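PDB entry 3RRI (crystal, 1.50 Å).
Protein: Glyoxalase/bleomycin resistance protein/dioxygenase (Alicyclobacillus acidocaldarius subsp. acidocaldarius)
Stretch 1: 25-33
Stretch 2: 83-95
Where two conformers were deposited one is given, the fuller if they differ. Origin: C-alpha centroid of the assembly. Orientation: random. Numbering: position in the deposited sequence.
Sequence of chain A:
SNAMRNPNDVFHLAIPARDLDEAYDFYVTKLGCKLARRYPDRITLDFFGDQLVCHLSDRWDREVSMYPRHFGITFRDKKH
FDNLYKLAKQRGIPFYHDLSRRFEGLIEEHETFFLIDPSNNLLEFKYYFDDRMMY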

# COMPACT_ATOMS: atom_id res chain seq x y z
N ASP A 25 -30.58 -1.02 14.97
CA ASP A 25 -31.41 -1.65 13.92
C ASP A 25 -31.14 -0.99 12.56
O ASP A 25 -31.01 -1.67 11.54
CB ASP A 25 -32.91 -1.52 14.26
CG ASP A 25 -33.32 -2.32 15.52
OD1 ASP A 25 -32.55 -3.17 16.03
OD2 ASP A 25 -34.46 -2.08 16.00
N PHE A 26 -31.00 0.33 12.56
CA PHE A 26 -30.78 1.07 11.34
C PHE A 26 -29.35 0.84 10.82
O PHE A 26 -29.14 0.44 9.68
CB PHE A 26 -31.03 2.55 11.55
CG PHE A 26 -30.86 3.37 10.31
CD1 PHE A 26 -31.93 3.52 9.42
CD2 PHE A 26 -29.62 3.96 9.99
CE1 PHE A 26 -31.76 4.24 8.26
CE2 PHE A 26 -29.46 4.69 8.85
CZ PHE A 26 -30.53 4.82 7.96
N TYR A 27 -28.36 1.16 11.65
CA TYR A 27 -26.99 1.20 11.17
C TYR A 27 -26.35 -0.17 10.99
O TYR A 27 -25.56 -0.35 10.10
CB TYR A 27 -26.10 2.05 12.11
CG TYR A 27 -26.37 3.52 11.90
CD1 TYR A 27 -25.86 4.17 10.79
CD2 TYR A 27 -27.18 4.27 12.78
CE1 TYR A 27 -26.13 5.50 10.54
CE2 TYR A 27 -27.49 5.61 12.52
CZ TYR A 27 -26.95 6.24 11.40
OH TYR A 27 -27.21 7.55 11.14
N VAL A 28 -26.64 -1.09 11.89
CA VAL A 28 -26.03 -2.41 11.86
C VAL A 28 -26.93 -3.35 11.04
O VAL A 28 -26.54 -3.79 9.97
CB VAL A 28 -25.79 -2.97 13.26
CG1 VAL A 28 -25.23 -4.36 13.20
CG2 VAL A 28 -24.84 -2.04 14.08
N THR A 29 -28.13 -3.61 11.52
CA THR A 29 -28.94 -4.64 10.88
C THR A 29 -29.28 -4.29 9.44
O THR A 29 -29.12 -5.14 8.56
CB THR A 29 -30.25 -4.90 11.64
OG1 THR A 29 -29.95 -5.23 13.01
CG2 THR A 29 -31.02 -6.09 11.01
N LYS A 30 -29.74 -3.07 9.19
CA LYS A 30 -30.11 -2.72 7.81
C LYS A 30 -28.93 -2.19 7.01
O LYS A 30 -28.65 -2.70 5.93
CB LYS A 30 -31.25 -1.72 7.76
CG LYS A 30 -32.58 -2.28 8.27
CD LYS A 30 -33.40 -1.24 8.99
CE LYS A 30 -33.62 -0.00 8.16
NZ LYS A 30 -34.70 0.85 8.79
N LEU A 31 -28.22 -1.18 7.50
CA LEU A 31 -27.19 -0.57 6.66
C LEU A 31 -25.90 -1.43 6.50
O LEU A 31 -25.10 -1.24 5.57
CB LEU A 31 -26.85 0.86 7.12
CG LEU A 31 -26.06 1.77 6.18
CD1 LEU A 31 -26.82 2.08 4.86
CD2 LEU A 31 -25.71 3.06 6.90
N GLY A 32 -25.69 -2.37 7.43
CA GLY A 32 -24.57 -3.28 7.35
C GLY A 32 -23.29 -2.78 7.98
O GLY A 32 -22.27 -3.36 7.75
N CYS A 33 -23.37 -1.72 8.78
CA CYS A 33 -22.21 -1.28 9.57
C CYS A 33 -21.96 -2.29 10.68
O CYS A 33 -22.81 -3.14 10.99
CB CYS A 33 -22.47 0.11 10.15
SG CYS A 33 -22.79 1.34 8.88
N ASN A 83 -23.59 -0.88 -5.23
CA ASN A 83 -23.90 -1.90 -4.25
C ASN A 83 -24.68 -1.36 -3.06
O ASN A 83 -25.56 -2.00 -2.54
CB ASN A 83 -22.62 -2.54 -3.70
CG ASN A 83 -21.96 -3.50 -4.69
OD1 ASN A 83 -22.51 -3.80 -5.76
ND2 ASN A 83 -20.76 -3.96 -4.34
N LEU A 84 -24.28 -0.18 -2.58
CA LEU A 84 -24.95 0.37 -1.40
C LEU A 84 -26.35 0.83 -1.73
O LEU A 84 -27.27 0.63 -0.96
CB LEU A 84 -24.10 1.51 -0.80
CG LEU A 84 -24.70 2.18 0.45
CD1 LEU A 84 -24.82 1.15 1.61
CD2 LEU A 84 -23.88 3.44 0.89
N TYR A 85 -26.52 1.43 -2.90
CA TYR A 85 -27.88 1.79 -3.31
C TYR A 85 -28.80 0.57 -3.37
O TYR A 85 -29.93 0.60 -2.90
CB TYR A 85 -27.82 2.46 -4.66
CG TYR A 85 -29.15 2.86 -5.25
CD1 TYR A 85 -29.83 3.95 -4.76
CD2 TYR A 85 -29.69 2.17 -6.33
CE1 TYR A 85 -31.03 4.35 -5.28
CE2 TYR A 85 -30.90 2.56 -6.86
CZ TYR A 85 -31.56 3.65 -6.34
OH TYR A 85 -32.76 4.10 -6.81
N LYS A 86 -28.28 -0.51 -3.96
CA LYS A 86 -29.06 -1.74 -4.11
C LYS A 86 -29.38 -2.31 -2.73
O LYS A 86 -30.49 -2.77 -2.46
CB LYS A 86 -28.27 -2.77 -4.93
CG LYS A 86 -28.93 -4.13 -5.04
CD LYS A 86 -28.09 -5.08 -5.89
CE LYS A 86 -28.47 -6.56 -5.70
NZ LYS A 86 -27.33 -7.45 -6.09
N LEU A 87 -28.41 -2.24 -1.81
CA LEU A 87 -28.63 -2.71 -0.47
C LEU A 87 -29.78 -1.94 0.20
O LEU A 87 -30.68 -2.56 0.81
CB LEU A 87 -27.33 -2.55 0.34
CG LEU A 87 -27.32 -2.95 1.83
CD1 LEU A 87 -25.88 -3.31 2.33
CD2 LEU A 87 -27.90 -1.91 2.76
N ALA A 88 -29.71 -0.62 0.13
CA ALA A 88 -30.71 0.27 0.74
C ALA A 88 -32.12 -0.01 0.19
O ALA A 88 -33.08 -0.12 0.96
CB ALA A 88 -30.31 1.72 0.54
N LYS A 89 -32.18 -0.19 -1.12
CA LYS A 89 -33.46 -0.49 -1.78
C LYS A 89 -34.01 -1.85 -1.38
O LYS A 89 -35.16 -1.95 -0.95
CB LYS A 89 -33.30 -0.43 -3.30
CG LYS A 89 -33.22 0.97 -3.83
CD LYS A 89 -34.50 1.71 -3.60
CE LYS A 89 -34.51 3.05 -4.29
NZ LYS A 89 -35.86 3.63 -4.22
N GLN A 90 -33.19 -2.89 -1.49
CA GLN A 90 -33.65 -4.22 -1.17
C GLN A 90 -34.07 -4.34 0.29
O GLN A 90 -35.11 -4.93 0.59
CB GLN A 90 -32.63 -5.29 -1.57
CG GLN A 90 -32.41 -5.38 -3.09
CD GLN A 90 -31.93 -6.75 -3.55
OE1 GLN A 90 -32.03 -7.73 -2.82
NE2 GLN A 90 -31.43 -6.82 -4.77
N ARG A 91 -33.29 -3.76 1.20
CA ARG A 91 -33.58 -3.85 2.62
C ARG A 91 -34.56 -2.81 3.15
O ARG A 91 -34.86 -2.79 4.34
CB ARG A 91 -32.27 -3.80 3.40
CG ARG A 91 -31.43 -5.00 3.14
CD ARG A 91 -30.22 -4.99 4.06
NE ARG A 91 -29.39 -6.17 3.91
CZ ARG A 91 -28.22 -6.33 4.50
NH1 ARG A 91 -27.69 -5.33 5.24
NH2 ARG A 91 -27.55 -7.48 4.35
N GLY A 92 -35.12 -1.98 2.28
CA GLY A 92 -36.18 -1.08 2.67
C GLY A 92 -35.74 0.07 3.56
O GLY A 92 -36.49 0.53 4.42
N ILE A 93 -34.52 0.58 3.34
CA ILE A 93 -34.02 1.68 4.16
C ILE A 93 -34.61 2.97 3.65
O ILE A 93 -34.62 3.20 2.44
CB ILE A 93 -32.47 1.79 4.15
CG1 ILE A 93 -31.84 0.46 4.53
CG2 ILE A 93 -32.04 2.94 5.11
CD1 ILE A 93 -30.30 0.49 4.69
N PRO A 94 -35.13 3.83 4.55
CA PRO A 94 -35.81 4.99 3.99
C PRO A 94 -34.87 5.92 3.27
O PRO A 94 -33.81 6.25 3.81
CB PRO A 94 -36.41 5.69 5.22
CG PRO A 94 -36.43 4.70 6.27
CD PRO A 94 -35.40 3.65 5.98
N PHE A 95 -35.26 6.37 2.09
CA PHE A 95 -34.60 7.45 1.38
C PHE A 95 -35.24 8.81 1.70
O PHE A 95 -36.47 8.95 1.76
CB PHE A 95 -34.69 7.23 -0.13
CG PHE A 95 -33.76 6.17 -0.64
CD1 PHE A 95 -34.00 4.84 -0.37
CD2 PHE A 95 -32.64 6.49 -1.39
CE1 PHE A 95 -33.13 3.83 -0.85
CE2 PHE A 95 -31.78 5.50 -1.85
CZ PHE A 95 -32.02 4.17 -1.56

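At the centre of the contact lies Ile 93, which follows the helix that runs through residue 90. Its CA-to-CB bond points sideways, but with chi1 m and chi2 t the end of the side chain comes nearer to the other stretch, and its two branches meet different partners: CG2 packs 3.4 Å from CE1 of Phe 26, while CD1 lies 3.8 Å from CD1 of Leu 31. A beta-branched aliphatic residue thus fills the space between an aromatic ring and a leucine. Leu 31 directs its CA-to-CB bond away, yet its t,p rotamer brings the side chain back, so that CD1 also rests 3.9 Å from CD1 of Leu 84, one apolar group bridging the helix and the segment beyond it. The CA-to-CB bond of Phe 26 points sideways, but its t rotamer brings the ring nearer, and the edge of its ring approaches Pro 94, with CE1 4.3 Å from CD. CB of Lys 30 packs 3.9 Å from CD1 of Ile 93, and its NZ lies 4.0 Å from CD of Pro 94.

Leu 87 points toward stretch 1 and meets backbone: its CD2 is 3.4 Å from O of Lys 30, and its CD1 3.9 Å from O of Leu 31. The same Lys 30 carbonyl accepts the one hydrogen bond between the stretches, from NH1 of Arg 91 to O of Lys 30 at 2.9 Å, with an N-H...O angle of 160°. The nearly extended arginine side chain delivers its guanidinium edge-on to this oxygen, so that the side chain spans the gap from its own backbone to the Lys 30 carbonyl.

Each stretch has a glycine where the chain leaves helical geometry. Gly 32 has positive phi, and a CB there would be jammed against the preceding carbonyl oxygen; Gly 92 adopts positive phi in a Schellman motif, leading directly into Ile 93. Together the stretches bury 403 Å², summed over both sides.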